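Local coordinates for protein aminoacyl-histidine dipeptidase (PDB 3MRU) that probably hydrolyses dipeptides, notably aminoacyl-histidine dipeptides such as carnosine, as a zinc-dependent metallopeptidase of the M20C family, at residues E177-M182 with K426-V431; S409-I414 with D449-G454. One frame throughout, in Å; residues are numbered along the deposited sequence.

Contact 1 of 2, residues E177-M182 with K426-V431; sequences EGEVYM and KPNIMV
Val180 and Ile429 meet on one side of the paired chains, CG2 of the valine reaching CG1 of the isoleucine at 3.5 Å while the two side chains cross obliquely. The same CG2 also rests against the ring of Pro427, touching its CB and CG, so a single methyl bridges two residues of 426-431. Further along, Ile429 turns its other branch to Met182: with CG2 anti to the backbone N, this methyl comes 3.6 Å from Met182 SD. CG of Met182, set between its own backbone N and carbonyl carbon (chi1 55°), passes near CG2 of Val431.

The other side of the pairing carries Tyr181 and Met430, whose side chains lie side by side and point the same way. CB of Met430 sits at the edge of the tyrosine ring, close to its plane, 3.8 Å from CE2. These two residues form the parallel beta bridge that joins the start of strand 181-199 to strand 430-432, a link between the first strand of a large mixed sheet and a short strand that follows helix 410-420 in this M20 peptidase. Backbone bonds hold the register: Asn428 N donates to Gly178 O at 2.7 Å, and Met430 N to Val180 O in a more bent bond (N-H...O 130°). Met182 N answers in the reverse direction, giving its hydrogen to Met430 O at 3.1 Å.

Just before strand 430-432 the chain makes an inverse gamma turn centred on Asn428, closed by a weak bond from Ile429 N to Pro427 O. Tyr181 lies about 8 Å from zinc ligand Asp173, side chain to side chain, while helix 410-420 adds Phe415 against Val180 and Tyr419 against Pro427.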
loop_
_atom_site.group_PDB
_atom_site.type_symbol
_atom_site.label_atom_id
_atom_site.label_comp_id
_atom_site.label_asym_id
_atom_site.label_seq_id
_atom_site.Cartn_x
_atom_site.Cartn_y
_atom_site.Cartn_z
ATOM N N GLU A 177 10.733 9.387 11.192
ATOM C CA GLU A 177 11.772 10.421 11.144
ATOM C C GLU A 177 13.023 9.801 10.504
ATOM O O GLU A 177 13.511 8.749 10.958
ATOM C CB GLU A 177 12.029 11.013 12.547
ATOM C CG GLU A 177 13.527 11.189 12.962
ATOM C CD GLU A 177 14.311 12.234 12.147
ATOM O OE1 GLU A 177 13.709 13.192 11.618
ATOM O OE2 GLU A 177 15.546 12.104 12.047
ATOM N N GLY A 178 13.534 10.453 9.459
ATOM C CA GLY A 178 14.662 9.927 8.691
ATOM C C GLY A 178 14.335 8.870 7.644
ATOM O O GLY A 178 15.195 8.067 7.262
ATOM N N GLU A 179 13.080 8.883 7.189
ATOM C CA GLU A 179 12.571 7.975 6.166
ATOM C C GLU A 179 11.731 8.703 5.141
ATOM O O GLU A 179 10.559 8.950 5.365
ATOM C CB GLU A 179 11.696 6.928 6.844
ATOM C CG GLU A 179 12.481 5.831 7.520
ATOM C CD GLU A 179 11.671 4.557 7.687
ATOM O OE1 GLU A 179 10.697 4.369 6.905
ATOM O OE2 GLU A 179 12.012 3.750 8.594
ATOM N N VAL A 180 12.324 9.029 4.011
ATOM C CA VAL A 180 11.589 9.700 2.952
ATOM C C VAL A 180 11.113 8.802 1.802
ATOM O O VAL A 180 11.583 7.672 1.630
ATOM C CB VAL A 180 12.386 10.872 2.383
ATOM C CG1 VAL A 180 11.626 12.150 2.580
ATOM C CG2 VAL A 180 13.755 10.942 3.032
ATOM N N TYR A 181 10.168 9.334 1.033
ATOM C CA TYR A 181 9.586 8.643 -0.107
ATOM C C TYR A 181 9.699 9.482 -1.365
ATOM O O TYR A 181 9.311 10.651 -1.380
ATOM C CB TYR A 181 8.120 8.271 0.160
ATOM C CG TYR A 181 7.965 7.194 1.205
ATOM C CD1 TYR A 181 6.975 7.278 2.177
ATOM C CD2 TYR A 181 8.828 6.104 1.240
ATOM C CE1 TYR A 181 6.846 6.296 3.155
ATOM C CE2 TYR A 181 8.707 5.123 2.199
ATOM C CZ TYR A 181 7.717 5.220 3.156
ATOM O OH TYR A 181 7.600 4.236 4.116
ATOM N N MET A 182 10.250 8.889 -2.418
ATOM C CA MET A 182 10.374 9.592 -3.688
ATOM C C MET A 182 9.557 8.911 -4.775
ATOM O O MET A 182 9.495 9.396 -5.921
ATOM C CB MET A 182 11.836 9.737 -4.116
ATOM C CG MET A 182 12.611 8.436 -4.197
ATOM S SD MET A 182 14.351 8.724 -4.578
ATOM C CE MET A 182 14.259 9.617 -6.150
ATOM N N LYS A 426 22.670 11.062 6.252
ATOM C CA LYS A 426 21.555 11.141 5.305
ATOM C C LYS A 426 20.303 10.327 5.696
ATOM O O LYS A 426 20.412 9.320 6.404
ATOM C CB LYS A 426 22.066 10.770 3.903
ATOM C CG LYS A 426 22.297 11.992 3.007
ATOM C CD LYS A 426 22.824 11.622 1.606
ATOM C CE LYS A 426 24.361 11.703 1.479
ATOM N NZ LYS A 426 25.056 10.484 2.035
ATOM N N PRO A 427 19.101 10.782 5.258
ATOM C CA PRO A 427 17.907 10.053 5.661
ATOM C C PRO A 427 17.895 8.728 4.943
ATOM O O PRO A 427 18.696 8.523 4.030
ATOM C CB PRO A 427 16.766 10.989 5.269
ATOM C CG PRO A 427 17.317 11.837 4.182
ATOM C CD PRO A 427 18.787 11.944 4.395
ATOM N N ASN A 428 16.962 7.850 5.297
ATOM C CA ASN A 428 16.824 6.575 4.605
ATOM C C ASN A 428 15.778 6.758 3.505
ATOM O O ASN A 428 14.637 6.318 3.642
ATOM C CB ASN A 428 16.402 5.476 5.580
ATOM C CG ASN A 428 15.879 4.239 4.873
ATOM O OD1 ASN A 428 15.282 3.360 5.496
ATOM N ND2 ASN A 428 16.101 4.165 3.567
ATOM N N ILE A 429 16.173 7.415 2.417
ATOM C CA ILE A 429 15.257 7.695 1.297
ATOM C C ILE A 429 14.803 6.374 0.691
ATOM O O ILE A 429 15.605 5.457 0.568
ATOM C CB ILE A 429 15.917 8.547 0.189
ATOM C CG1 ILE A 429 16.203 9.957 0.686
ATOM C CG2 ILE A 429 15.023 8.665 -1.047
ATOM C CD1 ILE A 429 17.156 10.775 -0.174
ATOM N N MET A 430 13.523 6.278 0.314
ATOM C CA MET A 430 12.935 5.003 -0.126
ATOM C C MET A 430 11.965 5.055 -1.302
ATOM O O MET A 430 11.603 6.129 -1.790
ATOM C CB MET A 430 12.229 4.328 1.033
ATOM C CG MET A 430 13.163 3.639 1.946
ATOM S SD MET A 430 12.271 2.562 3.054
ATOM C CE MET A 430 12.448 0.979 2.209
ATOM N N VAL A 431 11.575 3.866 -1.758
ATOM C CA VAL A 431 10.502 3.680 -2.730
ATOM C C VAL A 431 9.739 2.442 -2.283
ATOM O O VAL A 431 10.300 1.352 -2.269
ATOM C CB VAL A 431 11.035 3.475 -4.168
ATOM C CG1 VAL A 431 9.917 3.088 -5.101
ATOM C CG2 VAL A 431 11.647 4.732 -4.676
#

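Contact 2 of 2, residues S409-I414 with D449-G454; sequences SEIMAI and DMVSFG
Ile411 and Val451 make the main apolar contact between helix 410-420 and strand 449-452, their side chains meeting at an oblique angle. Both CD1 and CG2 of the isoleucine approach one methyl of the valine, CG2, with CD1 at 3.3 Å. The second valine methyl, CG1, is met by Met412, whose chain bends at chi2 and chi3 and brings CE to 3.5 Å. Ile411 works on CG2 alone, while Met412 CE touches CG1 and also lies near CG2.

The helix packs on a face of the six-stranded mixed sheet of the zinc-binding catalytic domain of an M20 peptidase, over a strand at one outer edge within this chain; strand 75-80 of this sheet ends at the zinc ligand His80. Axes of the short segments approach to 7.8 Å, 37° apart. Val451 is also tied by backbone hydrogen bonds to Leu169 and Asn171 on the neighbouring strand 168-171, against whose Ile168 and Leu170 Ile411 packs as well.

At the helix start Ser409 is the N-cap: its OG, held between backbone N and carbonyl carbon (chi1 70°), accepts a weak bond of 3.3 Å from Met412 N. The CB of Asp449 is directed at the helix, and its OD2 lies beside Ile411 CG2 and 3.7 Å from Ser409 OG, a proximity rather than a hydrogen bond. Glu410 OE1 stands 4.8 Å from Asp449 OD2, and these like charges may repel.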
loop_
_atom_site.group_PDB
_atom_site.type_symbol
_atom_site.label_atom_id
_atom_site.label_comp_id
_atom_site.label_asym_id
_atom_site.label_seq_id
_atom_site.Cartn_x
_atom_site.Cartn_y
_atom_site.Cartn_z
ATOM N N SER A 409 16.119 14.605 -8.466
ATOM C CA SER A 409 15.171 15.692 -8.623
ATOM C C SER A 409 15.640 16.776 -7.666
ATOM O O SER A 409 16.338 16.485 -6.670
ATOM C CB SER A 409 13.755 15.225 -8.269
ATOM O OG SER A 409 13.622 14.988 -6.873
ATOM N N GLU A 410 15.252 18.015 -7.973
ATOM C CA GLU A 410 15.548 19.185 -7.129
ATOM C C GLU A 410 15.364 18.982 -5.622
ATOM O O GLU A 410 16.292 19.176 -4.821
ATOM C CB GLU A 410 14.581 20.328 -7.483
ATOM C CG GLU A 410 14.610 20.810 -8.941
ATOM C CD GLU A 410 13.670 21.999 -9.180
ATOM O OE1 GLU A 410 12.442 21.871 -8.936
ATOM O OE2 GLU A 410 14.164 23.064 -9.616
ATOM N N ILE A 411 14.145 18.550 -5.281
ATOM C CA ILE A 411 13.632 18.499 -3.911
ATOM C C ILE A 411 14.187 17.286 -3.161
ATOM O O ILE A 411 14.561 17.390 -1.996
ATOM C CB ILE A 411 12.067 18.616 -3.845
ATOM C CG1 ILE A 411 11.594 19.359 -2.577
ATOM C CG2 ILE A 411 11.350 17.297 -4.155
ATOM C CD1 ILE A 411 11.869 18.638 -1.251
ATOM N N MET A 412 14.282 16.148 -3.830
ATOM C CA MET A 412 14.926 15.010 -3.216
ATOM C C MET A 412 16.354 15.366 -2.838
ATOM O O MET A 412 16.795 15.058 -1.733
ATOM C CB MET A 412 14.903 13.799 -4.149
ATOM C CG MET A 412 15.175 12.464 -3.432
ATOM S SD MET A 412 14.350 12.297 -1.807
ATOM C CE MET A 412 12.654 12.754 -2.195
ATOM N N ALA A 413 17.049 16.027 -3.768
ATOM C CA ALA A 413 18.451 16.398 -3.597
ATOM C C ALA A 413 18.597 17.318 -2.406
ATOM O O ALA A 413 19.413 17.076 -1.504
ATOM C CB ALA A 413 18.975 17.077 -4.845
ATOM N N ILE A 414 17.779 18.366 -2.412
ATOM C CA ILE A 414 17.742 19.333 -1.326
ATOM C C ILE A 414 17.507 18.628 -0.010
ATOM O O ILE A 414 18.390 18.602 0.843
ATOM C CB ILE A 414 16.678 20.386 -1.562
ATOM C CG1 ILE A 414 17.130 21.279 -2.708
ATOM C CG2 ILE A 414 16.470 21.204 -0.317
ATOM C CD1 ILE A 414 18.450 22.095 -2.529
ATOM N N ASP A 449 7.211 17.098 -8.895
ATOM C CA ASP A 449 7.905 16.071 -8.120
ATOM C C ASP A 449 7.533 16.340 -6.675
ATOM O O ASP A 449 6.874 17.347 -6.382
ATOM C CB ASP A 449 9.418 16.223 -8.253
ATOM C CG ASP A 449 9.911 17.572 -7.739
ATOM O OD1 ASP A 449 9.133 18.568 -7.843
ATOM O OD2 ASP A 449 11.076 17.632 -7.236
ATOM N N MET A 450 7.972 15.465 -5.772
ATOM C CA MET A 450 7.534 15.546 -4.397
ATOM C C MET A 450 8.253 14.623 -3.438
ATOM O O MET A 450 9.122 13.840 -3.825
ATOM C CB MET A 450 6.025 15.297 -4.319
ATOM C CG MET A 450 5.520 14.105 -5.091
ATOM S SD MET A 450 3.734 14.181 -5.322
ATOM C CE MET A 450 3.635 15.543 -6.503
ATOM N N VAL A 451 7.881 14.757 -2.168
ATOM C CA VAL A 451 8.498 14.030 -1.079
ATOM C C VAL A 451 7.439 13.747 -0.045
ATOM O O VAL A 451 6.456 14.463 0.059
ATOM C CB VAL A 451 9.634 14.826 -0.373
ATOM C CG1 VAL A 451 10.568 13.876 0.340
ATOM C CG2 VAL A 451 10.433 15.624 -1.342
ATOM N N SER A 452 7.676 12.700 0.725
ATOM C CA SER A 452 6.818 12.320 1.800
ATOM C C SER A 452 7.679 11.882 2.979
ATOM O O SER A 452 8.419 10.915 2.891
ATOM C CB SER A 452 5.885 11.197 1.343
ATOM O OG SER A 452 5.632 10.261 2.389
ATOM N N PHE A 453 7.562 12.611 4.080
ATOM C CA PHE A 453 8.230 12.291 5.342
ATOM C C PHE A 453 7.389 12.862 6.490
ATOM O O PHE A 453 6.630 13.830 6.296
ATOM C CB PHE A 453 9.468 13.156 5.486
ATOM C CG PHE A 453 9.156 14.620 5.470
ATOM C CD1 PHE A 453 8.603 15.210 4.336
ATOM C CD2 PHE A 453 9.367 15.399 6.590
ATOM C CE1 PHE A 453 8.284 16.568 4.313
ATOM C CE2 PHE A 453 9.057 16.751 6.578
ATOM C CZ PHE A 453 8.515 17.342 5.442
ATOM N N GLY A 454 7.544 12.288 7.682
ATOM C CA GLY A 454 6.882 12.804 8.871
ATOM C C GLY A 454 7.459 12.307 10.180
ATOM O O GLY A 454 8.463 11.619 10.186
#

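In the fold
The centres of contact 1 and contact 2 are 9 Å apart, and the two touch: Val180 and Tyr181 of contact 1 meet Val451 and Ser452 of contact 2, where the two sheets adjoin, and Ile429 CD1 packs against Met412 SD. Along the chain the segments alternate, in the order 177-182, 409-414, 426-431, 449-454, with helix 410-420 leading on to strand 430-432. Contact 1 lies where strand 430-432 joins the start of strand 181-199 in the large mixed sheet, whereas contact 2 sets a helix against 449-452, one of the two outermost strands of the six-stranded sheet within this chain. Both lie on the same side of the chain's centre, near the zinc site to which Asp173 contributes.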